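Local coordinates for protein DNA polymerase III subunit beta (Deinococcus radiodurans, PDB 4TRT) that probably tethers DNA polymerases and other proteins to DNA and so makes them processive, as a ring-shaped head-to-tail homodimer around the duplex, at residues Pro29-Leu34 with Thr48-Asp53; Arg135-Val140 with Arg194-Leu199; Val140-Ser145 with Val320-Gly325. One frame throughout, in Å; residues are numbered along the deposited sequence. Where two conformers were deposited one is given.

Overall arrangement
The three contacts run along one crescent-shaped chain of the clamp, from the N-terminal through the central to the C-terminal domain. Interaction 1 lies within the N-terminal domain and interaction 2 within the central one. Interaction 3 joins the central domain to the C-terminal one. The centres of interactions 1 and 2 are about 21 Å apart, yet I52 CG2 packs on S195 OG at 3.5 Å across the domain boundary. Interactions 2 and 3 share V140, with centres about 11 Å apart. A salt bridge ties them: D197 OD1 to R141 NE, 2.7 Å. Interactions 1 and 3 do not touch; their nearest atoms are about 12 Å apart.

Interaction 1: Pro29-Leu34 with Thr48-Asp53; sequences PLLTAL and TNLEID
L31 reaches across to T48 and L50 with the end of its side chain. Its CB does not aim at the other segment. CG lies anti to the backbone N (chi1 -174°), which carries the two methyls over to it. There the branches divide the work. CD1 is the busier. It sits 3.5 Å from the backbone O of T48 and 3.7 Å from T48 CG2. It also meets L50 CD2 at 3.7 Å. CD2 meets only L50, touching CD1 at 3.9 Å and CG just beyond. The side chains of L31 and T48 cross at about a right angle.

The contact links two bends of the N-terminal domain, beside a sheet that continues into the central domain. L30-A33 is a type I turn leading into strand 33-38. T48-D53 holds the turn, around N49-E51, that joins the antiparallel strands 42-48 and 52-59. That connection is held from within. T48 OG1 accepts from L50 N in an ST turn. N49 OD1 takes two backbone donors, E51 N in an Asx turn and I52 N at 2.8 Å. The I52 bond is nearly straight, with an angle of 171° at the hydrogen. The E51 donor is tilted 31° from the amide carbonyl plane.

No direct hydrogen bond crosses the contact, but a water spans it. It lies 2.8 Å from L31 O and within hydrogen-bonding distance of A33 O, and it accepts from T48 N at 3.2 Å. Beyond the contact, L31 also touches S26, and T48 packs on Y115. E51 OE1 forms a salt bridge with K229 NZ of the central domain.

Interaction 2: Arg135-Val140 with Arg194-Leu199; sequences RAFSSV and RSVDEL
F137 and V196 point at each other from two helices. The phenylalanine's CG is anti to its carbonyl carbon (chi1 -80°), which lays the ring against helix 193-202. V196 CG1 settles over one face of that ring. It is 4.0 Å from the centroid and 28° off the normal, a CH-pi contact. The methyl sits nearer the root of the ring, 3.6 Å from F137 CG.

The valine presents both methyls. CG1 is anti to the backbone N (chi1 168°), and CG2 stands above the ring plane but offset toward the rim, 4.1 Å from F137 CE1. L199, one turn further along, adds a single methyl. Its CD1 meets F137 CE2 obliquely at 3.9 Å.

All three side chains are buried, and no hydrogen bond joins the two segments. V167 of strand 164-170 and I200 also touch F137, while L199 packs on M226. On the first helix, S139 OG bonds back to R135 O at 2.8 Å and also hydrogen-bonds to R178 NH1.

Helices 130-140 and 193-202 are the helix pair of the central domain, the two-helix layer packed on beta sheets that characterises each domain of the DNA clamp fold.

Interaction 3: Val140-Ser145 with Val320-Gly325; sequences VRYAAS and VLDALG
The ring of Y142 lies against D322, with the aspartate's CB over one face. This contact bridges two domains of the beta sliding clamp. Y142 belongs to the bend that follows helix 130-140 of the central domain. D322 and A323 belong to helix 317-324 of the C-terminal domain.

D322 CB is 3.9 Å from the ring centroid and 30° off the normal, a CH-pi contact. It sits toward one side of the ring, 3.4 Å from Y142 CD1. The backbone O of D322 lies over the same face, near the other side, 3.5 Å from Y142 CE2. The two side chains run past each other in opposite directions, with ring and carboxylate planes 37° apart. The carboxylate passes beside the ring at CD1, and its OD2 forms a salt bridge with R174 NH1.

The tyrosine's CG stands between its backbone N and carbonyl carbon (chi1 71°). From there the ring lies across the helix, and its hydroxyl end comes to A323. V140 O lies over the opposite face of the ring, offset toward its rim at a height of 4.2 Å. Y142 also packs on A176 and A355, residues of two neighbouring strands in the sheet shared by both domains. Replacing Y142 by an alanine would probably leave the flank of D322 and A323 without its cover and Y353 OH without one of its hydrogen-bond partners.

Y353 OH gathers two groups from this contact, bonding to A323 O as well as to the phenol. At the ring's far end, Y142 OH rests 3.5 Å from A323 CA.

Interaction 1: Pro29-Leu34 with Thr48-Asp53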
ATOM      1  N   PRO A  29      -5.275 -30.036  -0.864  1.00 51.52           N
ATOM      2  CA  PRO A  29      -6.506 -29.380  -0.421  1.00 49.62           C
ATOM      3  C   PRO A  29      -6.557 -29.052   1.075  1.00 47.35           C
ATOM      4  O   PRO A  29      -7.313 -28.191   1.467  1.00 47.47           O
ATOM      5  CB  PRO A  29      -7.607 -30.388  -0.797  1.00 52.31           C
ATOM      6  CG  PRO A  29      -6.924 -31.703  -0.863  1.00 53.82           C
ATOM      7  CD  PRO A  29      -5.498 -31.441  -1.262  1.00 54.04           C
ATOM      8  N   LEU A  30      -5.751 -29.727   1.891  1.00 45.80           N
ATOM      9  CA  LEU A  30      -5.755 -29.518   3.342  1.00 41.76           C
ATOM     10  C   LEU A  30      -4.685 -28.548   3.815  1.00 39.43           C
ATOM     11  O   LEU A  30      -4.753 -28.071   4.935  1.00 37.79           O
ATOM     12  CB  LEU A  30      -5.591 -30.859   4.073  1.00 44.30           C
ATOM     13  CG  LEU A  30      -6.894 -31.616   4.333  1.00 46.31           C
ATOM     14  CD1 LEU A  30      -6.586 -33.016   4.834  1.00 46.66           C
ATOM     15  CD2 LEU A  30      -7.771 -30.842   5.323  1.00 45.37           C
ATOM     16  N   LEU A  31      -3.692 -28.262   2.976  1.00 39.50           N
ATOM     17  CA  LEU A  31      -2.582 -27.404   3.382  1.00 38.72           C
ATOM     18  C   LEU A  31      -3.056 -25.961   3.664  1.00 37.84           C
ATOM     19  O   LEU A  31      -2.461 -25.262   4.477  1.00 37.39           O
ATOM     20  CB  LEU A  31      -1.482 -27.425   2.331  1.00 37.37           C
ATOM     21  CG  LEU A  31      -0.189 -26.689   2.691  1.00 38.80           C
ATOM     22  CD1 LEU A  31       0.395 -27.170   4.013  1.00 37.87           C
ATOM     23  CD2 LEU A  31       0.825 -26.857   1.558  1.00 38.50           C
ATOM     24  N   THR A  32      -4.151 -25.566   3.021  1.00 37.76           N
ATOM     25  CA  THR A  32      -4.738 -24.245   3.193  1.00 37.37           C
ATOM     26  C   THR A  32      -5.687 -24.179   4.400  1.00 35.31           C
ATOM     27  O   THR A  32      -6.265 -23.126   4.661  1.00 34.33           O
ATOM     28  CB  THR A  32      -5.509 -23.838   1.920  1.00 37.95           C
ATOM     29  OG1 THR A  32      -6.413 -24.882   1.568  1.00 38.99           O
ATOM     30  CG2 THR A  32      -4.560 -23.629   0.769  1.00 41.38           C
ATOM     31  N   ALA A  33      -5.855 -25.295   5.113  1.00 33.73           N
ATOM     32  CA  ALA A  33      -6.758 -25.361   6.252  1.00 34.72           C
ATOM     33  C   ALA A  33      -6.109 -24.883   7.554  1.00 34.72           C
ATOM     34  O   ALA A  33      -4.887 -24.956   7.737  1.00 36.29           O
ATOM     35  CB  ALA A  33      -7.282 -26.768   6.440  1.00 35.41           C
ATOM     36  N   LEU A  34      -6.960 -24.373   8.436  1.00 34.58           N
ATOM     37  CA  LEU A  34      -6.615 -24.079   9.815  1.00 33.36           C
ATOM     38  C   LEU A  34      -7.161 -25.231  10.634  1.00 35.03           C
ATOM     39  O   LEU A  34      -8.325 -25.622  10.453  1.00 35.21           O
ATOM     40  CB  LEU A  34      -7.299 -22.775  10.239  1.00 34.81           C
ATOM     41  CG  LEU A  34      -7.212 -22.346  11.703  1.00 36.07           C
ATOM     42  CD1 LEU A  34      -5.784 -21.914  12.024  1.00 37.57           C
ATOM     43  CD2 LEU A  34      -8.160 -21.184  11.934  1.00 35.12           C
ATOM     44  N   THR A  48       0.398 -25.226   9.030  1.00 36.30           N
ATOM     45  CA  THR A  48       1.749 -25.392   8.537  1.00 36.47           C
ATOM     46  C   THR A  48       1.851 -24.829   7.127  1.00 35.42           C
ATOM     47  O   THR A  48       0.843 -24.718   6.426  1.00 34.82           O
ATOM     48  CB  THR A  48       2.161 -26.877   8.537  1.00 36.07           C
ATOM     49  OG1 THR A  48       3.545 -27.007   8.190  1.00 35.38           O
ATOM     50  CG2 THR A  48       1.325 -27.663   7.525  1.00 35.84           C
ATOM     51  N   ASN A  49       3.068 -24.450   6.735  1.00 35.09           N
ATOM     52  CA  ASN A  49       3.378 -24.202   5.318  1.00 36.20           C
ATOM     53  C   ASN A  49       4.458 -25.162   4.827  1.00 36.72           C
ATOM     54  O   ASN A  49       5.113 -24.918   3.815  1.00 37.66           O
ATOM     55  CB  ASN A  49       3.774 -22.744   5.070  1.00 35.27           C
ATOM     56  CG  ASN A  49       5.081 -22.363   5.723  1.00 38.47           C
ATOM     57  OD1 ASN A  49       5.797 -23.202   6.280  1.00 36.08           O
ATOM     58  ND2 ASN A  49       5.415 -21.081   5.643  1.00 39.57           N
ATOM     59  N   LEU A  50       4.653 -26.231   5.590  1.00 37.03           N
ATOM     60  CA  LEU A  50       5.628 -27.280   5.321  1.00 38.04           C
ATOM     61  C   LEU A  50       7.059 -26.895   5.714  1.00 38.99           C
ATOM     62  O   LEU A  50       7.881 -27.776   5.892  1.00 40.65           O
ATOM     63  CB  LEU A  50       5.555 -27.769   3.859  1.00 37.70           C
ATOM     64  CG  LEU A  50       4.163 -28.165   3.348  1.00 38.53           C
ATOM     65  CD1 LEU A  50       4.224 -28.682   1.918  1.00 40.20           C
ATOM     66  CD2 LEU A  50       3.498 -29.199   4.240  1.00 39.94           C
ATOM     67  N   GLU A  51       7.366 -25.607   5.867  1.00 37.79           N
ATOM     68  CA  GLU A  51       8.691 -25.207   6.407  1.00 40.34           C
ATOM     69  C   GLU A  51       8.604 -24.866   7.887  1.00 37.94           C
ATOM     70  O   GLU A  51       9.531 -25.129   8.641  1.00 37.20           O
ATOM     71  CB  GLU A  51       9.278 -24.026   5.629  1.00 42.89           C
ATOM     72  CG  GLU A  51       9.510 -24.320   4.154  1.00 46.45           C
ATOM     73  CD  GLU A  51      10.409 -25.528   3.919  1.00 50.34           C
ATOM     74  OE1 GLU A  51      11.381 -25.750   4.693  1.00 53.68           O
ATOM     75  OE2 GLU A  51      10.136 -26.284   2.960  1.00 57.52           O
ATOM     76  N   ILE A  52       7.495 -24.271   8.295  1.00 36.88           N
ATOM     77  CA  ILE A  52       7.241 -24.085   9.721  1.00 37.44           C
ATOM     78  C   ILE A  52       5.860 -24.590  10.107  1.00 35.80           C
ATOM     79  O   ILE A  52       4.977 -24.661   9.275  1.00 36.38           O
ATOM     80  CB  ILE A  52       7.456 -22.622  10.186  1.00 38.35           C
ATOM     81  CG1 ILE A  52       6.396 -21.673   9.631  1.00 38.76           C
ATOM     82  CG2 ILE A  52       8.854 -22.134   9.835  1.00 40.12           C
ATOM     83  CD1 ILE A  52       6.244 -20.409  10.457  1.00 39.27           C
ATOM     84  N   ASP A  53       5.696 -24.945  11.382  1.00 36.98           N
ATOM     85  CA  ASP A  53       4.385 -25.187  11.976  1.00 37.37           C
ATOM     86  C   ASP A  53       4.165 -24.110  13.004  1.00 37.54           C
ATOM     87  O   ASP A  53       5.100 -23.702  13.684  1.00 35.89           O
ATOM     88  CB  ASP A  53       4.297 -26.534  12.707  1.00 38.90           C
ATOM     89  CG  ASP A  53       4.835 -27.689  11.897  1.00 39.83           C
ATOM     90  OD1 ASP A  53       4.610 -27.708  10.675  1.00 42.90           O
ATOM     91  OD2 ASP A  53       5.470 -28.587  12.498  1.00 42.55           O
TER
HETATM   92  O   HOH W   1      -2.235 -25.625   7.247  1.00 34.50           O

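Interaction 2: Arg135-Val140 with Arg194-Leu199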
ATOM      1  N   ARG A 135      14.343  -7.977  17.778  1.00 45.61           N
ATOM      2  CA  ARG A 135      15.061  -6.789  17.293  1.00 46.37           C
ATOM      3  C   ARG A 135      16.478  -7.175  16.811  1.00 41.17           C
ATOM      4  O   ARG A 135      16.939  -6.648  15.814  1.00 39.54           O
ATOM      5  CB  ARG A 135      15.026  -5.640  18.325  1.00 51.52           C
ATOM      6  CG  ARG A 135      13.854  -4.669  18.115  1.00 58.54           C
ATOM      7  CD  ARG A 135      13.691  -3.613  19.198  1.00 62.06           C
ATOM      8  NE  ARG A 135      12.760  -4.056  20.243  1.00 67.16           N
ATOM      9  CZ  ARG A 135      13.084  -4.670  21.386  1.00 68.59           C
ATOM     10  NH1 ARG A 135      14.345  -4.934  21.693  1.00 70.62           N
ATOM     11  NH2 ARG A 135      12.124  -5.020  22.241  1.00 69.76           N
ATOM     12  N   ALA A 136      17.126  -8.148  17.457  1.00 41.04           N
ATOM     13  CA  ALA A 136      18.411  -8.659  16.977  1.00 40.04           C
ATOM     14  C   ALA A 136      18.262  -9.312  15.603  1.00 39.84           C
ATOM     15  O   ALA A 136      19.001  -8.986  14.677  1.00 36.84           O
ATOM     16  CB  ALA A 136      19.040  -9.622  17.973  1.00 39.23           C
ATOM     17  N   PHE A 137      17.292 -10.210  15.464  1.00 39.87           N
ATOM     18  CA  PHE A 137      16.967 -10.806  14.158  1.00 38.43           C
ATOM     19  C   PHE A 137      16.746  -9.763  13.073  1.00 37.70           C
ATOM     20  O   PHE A 137      17.301  -9.872  11.976  1.00 37.93           O
ATOM     21  CB  PHE A 137      15.701 -11.674  14.227  1.00 40.83           C
ATOM     22  CG  PHE A 137      15.910 -13.060  14.780  1.00 40.90           C
ATOM     23  CD1 PHE A 137      17.125 -13.730  14.672  1.00 39.88           C
ATOM     24  CD2 PHE A 137      14.835 -13.732  15.357  1.00 41.52           C
ATOM     25  CE1 PHE A 137      17.267 -15.017  15.172  1.00 41.33           C
ATOM     26  CE2 PHE A 137      14.975 -15.014  15.847  1.00 41.07           C
ATOM     27  CZ  PHE A 137      16.191 -15.653  15.767  1.00 42.28           C
ATOM     28  N   SER A 138      15.938  -8.753  13.379  1.00 39.05           N
ATOM     29  CA  SER A 138      15.580  -7.715  12.406  1.00 38.97           C
ATOM     30  C   SER A 138      16.782  -6.861  12.002  1.00 39.24           C
ATOM     31  O   SER A 138      16.799  -6.306  10.913  1.00 39.03           O
ATOM     32  CB  SER A 138      14.504  -6.787  12.972  1.00 41.65           C
ATOM     33  OG  SER A 138      13.276  -7.459  13.082  1.00 45.09           O
ATOM     34  N   SER A 139      17.764  -6.753  12.896  1.00 38.70           N
ATOM     35  CA  SER A 139      18.966  -5.970  12.647  1.00 38.39           C
ATOM     36  C   SER A 139      19.946  -6.672  11.713  1.00 38.98           C
ATOM     37  O   SER A 139      20.731  -5.984  11.051  1.00 39.42           O
ATOM     38  CB  SER A 139      19.678  -5.647  13.961  1.00 37.32           C
ATOM     39  OG  SER A 139      18.828  -4.848  14.761  1.00 37.72           O
ATOM     40  N   VAL A 140      19.941  -8.014  11.676  1.00 36.63           N
ATOM     41  CA  VAL A 140      20.949  -8.763  10.880  1.00 33.68           C
ATOM     42  C   VAL A 140      20.420  -9.522   9.678  1.00 35.03           C
ATOM     43  O   VAL A 140      21.198  -9.886   8.810  1.00 35.50           O
ATOM     44  CB  VAL A 140      21.783  -9.711  11.756  1.00 33.18           C
ATOM     45  CG1 VAL A 140      22.332  -8.935  12.955  1.00 32.11           C
ATOM     46  CG2 VAL A 140      20.965 -10.951  12.158  1.00 30.43           C
ATOM     47  N   ARG A 194      14.199 -17.407   6.022  1.00 39.08           N
ATOM     48  CA  ARG A 194      12.718 -17.321   5.893  1.00 42.23           C
ATOM     49  C   ARG A 194      11.981 -17.727   7.185  1.00 39.91           C
ATOM     50  O   ARG A 194      10.914 -17.204   7.486  1.00 41.70           O
ATOM     51  CB  ARG A 194      12.199 -18.161   4.735  1.00 47.23           C
ATOM     52  CG  ARG A 194      12.527 -17.627   3.349  1.00 53.24           C
ATOM     53  CD  ARG A 194      12.129 -18.586   2.226  1.00 60.55           C
ATOM     54  NE  ARG A 194      10.755 -19.130   2.398  1.00 67.37           N
ATOM     55  CZ  ARG A 194      10.413 -20.402   2.676  1.00 72.68           C
ATOM     56  NH1 ARG A 194      11.325 -21.367   2.808  1.00 74.38           N
ATOM     57  NH2 ARG A 194       9.117 -20.723   2.820  1.00 72.89           N
ATOM     58  N   SER A 195      12.557 -18.632   7.961  1.00 37.48           N
ATOM     59  CA  SER A 195      12.005 -18.944   9.283  1.00 37.97           C
ATOM     60  C   SER A 195      12.253 -17.826  10.308  1.00 38.24           C
ATOM     61  O   SER A 195      11.425 -17.585  11.203  1.00 37.89           O
ATOM     62  CB  SER A 195      12.567 -20.267   9.800  1.00 37.73           C
ATOM     63  OG  SER A 195      12.134 -21.321   8.982  1.00 38.01           O
ATOM     64  N   VAL A 196      13.374 -17.121  10.186  1.00 35.72           N
ATOM     65  CA  VAL A 196      13.576 -15.915  10.996  1.00 35.11           C
ATOM     66  C   VAL A 196      12.488 -14.864  10.704  1.00 37.14           C
ATOM     67  O   VAL A 196      11.971 -14.244  11.628  1.00 36.50           O
ATOM     68  CB  VAL A 196      14.995 -15.338  10.826  1.00 36.47           C
ATOM     69  CG1 VAL A 196      15.099 -13.945  11.429  1.00 36.61           C
ATOM     70  CG2 VAL A 196      16.005 -16.273  11.462  1.00 35.93           C
ATOM     71  N   ASP A 197      12.118 -14.696   9.436  1.00 37.98           N
ATOM     72  CA  ASP A 197      11.050 -13.763   9.063  1.00 40.11           C
ATOM     73  C   ASP A 197       9.736 -14.095   9.772  1.00 42.83           C
ATOM     74  O   ASP A 197       9.031 -13.198  10.238  1.00 38.68           O
ATOM     75  CB  ASP A 197      10.800 -13.772   7.560  1.00 42.69           C
ATOM     76  CG  ASP A 197      11.965 -13.232   6.767  1.00 44.36           C
ATOM     77  OD1 ASP A 197      12.721 -12.392   7.292  1.00 44.23           O
ATOM     78  OD2 ASP A 197      12.132 -13.659   5.609  1.00 44.60           O
ATOM     79  N   GLU A 198       9.422 -15.388   9.856  1.00 41.46           N
ATOM     80  CA  GLU A 198       8.211 -15.829  10.532  1.00 43.41           C
ATOM     81  C   GLU A 198       8.333 -15.585  12.028  1.00 40.84           C
ATOM     82  O   GLU A 198       7.357 -15.203  12.662  1.00 39.06           O
ATOM     83  CB  GLU A 198       7.931 -17.315  10.265  1.00 45.04           C
ATOM     84  CG  GLU A 198       7.757 -17.679   8.796  1.00 46.50           C
ATOM     85  CD  GLU A 198       6.667 -16.893   8.087  1.00 51.07           C
ATOM     86  OE1 GLU A 198       5.742 -16.348   8.741  1.00 52.32           O
ATOM     87  OE2 GLU A 198       6.749 -16.804   6.842  1.00 54.38           O
ATOM     88  N   LEU A 199       9.530 -15.818  12.580  1.00 39.57           N
ATOM     89  CA  LEU A 199       9.770 -15.633  14.000  1.00 39.54           C
ATOM     90  C   LEU A 199       9.575 -14.173  14.383  1.00 39.24           C
ATOM     91  O   LEU A 199       8.928 -13.878  15.377  1.00 42.48           O
ATOM     92  CB  LEU A 199      11.161 -16.123  14.411  1.00 38.09           C
ATOM     93  CG  LEU A 199      11.296 -17.605  14.739  1.00 39.21           C
ATOM     94  CD1 LEU A 199      12.757 -18.020  14.879  1.00 38.89           C
ATOM     95  CD2 LEU A 199      10.508 -17.934  16.004  1.00 40.50           C
TER

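Interaction 3: Val140-Ser145 with Val320-Gly325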
ATOM      1  N   VAL A 140      19.941  -8.014  11.676  1.00 36.63           N
ATOM      2  CA  VAL A 140      20.949  -8.763  10.880  1.00 33.68           C
ATOM      3  C   VAL A 140      20.420  -9.522   9.678  1.00 35.03           C
ATOM      4  O   VAL A 140      21.198  -9.886   8.810  1.00 35.50           O
ATOM      5  CB  VAL A 140      21.783  -9.711  11.756  1.00 33.18           C
ATOM      6  CG1 VAL A 140      22.332  -8.935  12.955  1.00 32.11           C
ATOM      7  CG2 VAL A 140      20.965 -10.951  12.158  1.00 30.43           C
ATOM      8  N   ARG A 141      19.101  -9.692   9.593  1.00 37.43           N
ATOM      9  CA  ARG A 141      18.451 -10.568   8.607  1.00 38.80           C
ATOM     10  C   ARG A 141      18.803 -10.245   7.150  1.00 38.41           C
ATOM     11  O   ARG A 141      18.984 -11.149   6.338  1.00 39.26           O
ATOM     12  CB  ARG A 141      16.918 -10.485   8.820  1.00 43.18           C
ATOM     13  CG  ARG A 141      16.037 -10.742   7.605  1.00 45.60           C
ATOM     14  CD  ARG A 141      16.015 -12.220   7.355  1.00 48.88           C
ATOM     15  NE  ARG A 141      15.215 -12.653   6.209  1.00 49.50           N
ATOM     16  CZ  ARG A 141      15.708 -12.974   5.018  1.00 48.48           C
ATOM     17  NH1 ARG A 141      17.003 -12.832   4.739  1.00 44.54           N
ATOM     18  NH2 ARG A 141      14.880 -13.428   4.091  1.00 47.79           N
ATOM     19  N   TYR A 142      18.879  -8.961   6.809  1.00 37.15           N
ATOM     20  CA  TYR A 142      19.217  -8.539   5.444  1.00 37.51           C
ATOM     21  C   TYR A 142      20.519  -9.153   4.886  1.00 36.32           C
ATOM     22  O   TYR A 142      20.683  -9.266   3.677  1.00 37.61           O
ATOM     23  CB  TYR A 142      19.326  -7.007   5.379  1.00 37.14           C
ATOM     24  CG  TYR A 142      20.559  -6.457   6.084  1.00 36.58           C
ATOM     25  CD1 TYR A 142      21.779  -6.391   5.429  1.00 35.97           C
ATOM     26  CD2 TYR A 142      20.505  -6.019   7.409  1.00 36.72           C
ATOM     27  CE1 TYR A 142      22.907  -5.910   6.057  1.00 36.71           C
ATOM     28  CE2 TYR A 142      21.638  -5.540   8.055  1.00 36.48           C
ATOM     29  CZ  TYR A 142      22.834  -5.480   7.369  1.00 35.51           C
ATOM     30  OH  TYR A 142      23.969  -4.986   7.950  1.00 36.79           O
ATOM     31  N   ALA A 143      21.462  -9.517   5.753  1.00 37.45           N
ATOM     32  CA  ALA A 143      22.780  -9.981   5.298  1.00 37.82           C
ATOM     33  C   ALA A 143      22.794 -11.430   4.813  1.00 38.17           C
ATOM     34  O   ALA A 143      23.745 -11.849   4.139  1.00 39.30           O
ATOM     35  CB  ALA A 143      23.822  -9.801   6.408  1.00 37.71           C
ATOM     36  N   ALA A 144      21.778 -12.203   5.188  1.00 37.76           N
ATOM     37  CA  ALA A 144      21.677 -13.604   4.768  1.00 41.56           C
ATOM     38  C   ALA A 144      21.197 -13.647   3.322  1.00 44.46           C
ATOM     39  O   ALA A 144      20.364 -12.840   2.923  1.00 48.05           O
ATOM     40  CB  ALA A 144      20.715 -14.375   5.661  1.00 37.95           C
ATOM     41  N   SER A 145      21.729 -14.582   2.535  0.50 47.16           N
ATOM     42  CA  SER A 145      21.263 -14.769   1.163  0.50 49.14           C
ATOM     43  C   SER A 145      20.942 -16.221   0.901  0.50 49.36           C
ATOM     44  O   SER A 145      21.746 -17.123   1.171  0.50 45.24           O
ATOM     45  CB  SER A 145      22.267 -14.284   0.112  0.50 49.97           C
ATOM     46  OG  SER A 145      21.799 -14.630  -1.200  0.50 50.71           O
ATOM     47  N   VAL A 320      24.666  -0.233   1.590  1.00 36.14           N
ATOM     48  CA  VAL A 320      24.937   0.833   2.560  1.00 34.23           C
ATOM     49  C   VAL A 320      23.678   1.100   3.384  1.00 34.23           C
ATOM     50  O   VAL A 320      23.730   1.159   4.617  1.00 33.03           O
ATOM     51  CB  VAL A 320      25.436   2.137   1.887  1.00 32.65           C
ATOM     52  CG1 VAL A 320      25.366   3.295   2.871  1.00 31.34           C
ATOM     53  CG2 VAL A 320      26.863   1.976   1.370  1.00 32.64           C
ATOM     54  N   LEU A 321      22.551   1.250   2.703  1.00 35.03           N
ATOM     55  CA  LEU A 321      21.284   1.520   3.371  1.00 36.00           C
ATOM     56  C   LEU A 321      20.860   0.341   4.236  1.00 36.10           C
ATOM     57  O   LEU A 321      20.368   0.550   5.356  1.00 35.33           O
ATOM     58  CB  LEU A 321      20.193   1.883   2.367  1.00 36.37           C
ATOM     59  CG  LEU A 321      20.410   3.231   1.659  1.00 37.37           C
ATOM     60  CD1 LEU A 321      19.284   3.504   0.678  1.00 39.85           C
ATOM     61  CD2 LEU A 321      20.543   4.368   2.666  1.00 39.50           C
ATOM     62  N   ASP A 322      21.063  -0.883   3.744  1.00 34.16           N
ATOM     63  CA  ASP A 322      20.820  -2.093   4.555  1.00 35.62           C
ATOM     64  C   ASP A 322      21.617  -2.003   5.856  1.00 34.84           C
ATOM     65  O   ASP A 322      21.080  -2.226   6.938  1.00 35.65           O
ATOM     66  CB  ASP A 322      21.293  -3.371   3.847  1.00 37.33           C
ATOM     67  CG  ASP A 322      20.409  -3.806   2.696  1.00 40.75           C
ATOM     68  OD1 ASP A 322      19.248  -3.388   2.589  1.00 39.42           O
ATOM     69  OD2 ASP A 322      20.900  -4.636   1.895  1.00 42.16           O
ATOM     70  N   ALA A 323      22.912  -1.703   5.734  1.00 33.87           N
ATOM     71  CA  ALA A 323      23.825  -1.702   6.874  1.00 32.74           C
ATOM     72  C   ALA A 323      23.490  -0.590   7.878  1.00 33.94           C
ATOM     73  O   ALA A 323      23.603  -0.796   9.085  1.00 37.17           O
ATOM     74  CB  ALA A 323      25.272  -1.584   6.401  1.00 33.27           C
ATOM     75  N   LEU A 324      23.093   0.578   7.378  1.00 32.68           N
ATOM     76  CA  LEU A 324      22.740   1.710   8.234  1.00 34.10           C
ATOM     77  C   LEU A 324      21.390   1.599   8.917  1.00 34.74           C
ATOM     78  O   LEU A 324      21.136   2.299   9.916  1.00 35.78           O
ATOM     79  CB  LEU A 324      22.770   3.018   7.443  1.00 32.28           C
ATOM     80  CG  LEU A 324      24.145   3.440   6.960  1.00 31.40           C
ATOM     81  CD1 LEU A 324      23.989   4.677   6.089  1.00 28.47           C
ATOM     82  CD2 LEU A 324      25.070   3.704   8.148  1.00 32.32           C
ATOM     83  N   GLY A 325      20.511   0.759   8.370  1.00 34.83           N
ATOM     84  CA  GLY A 325      19.127   0.663   8.818  1.00 36.10           C
ATOM     85  C   GLY A 325      18.944   0.644  10.321  1.00 35.93           C
ATOM     86  O   GLY A 325      18.208   1.464  10.858  1.00 35.54           O
TER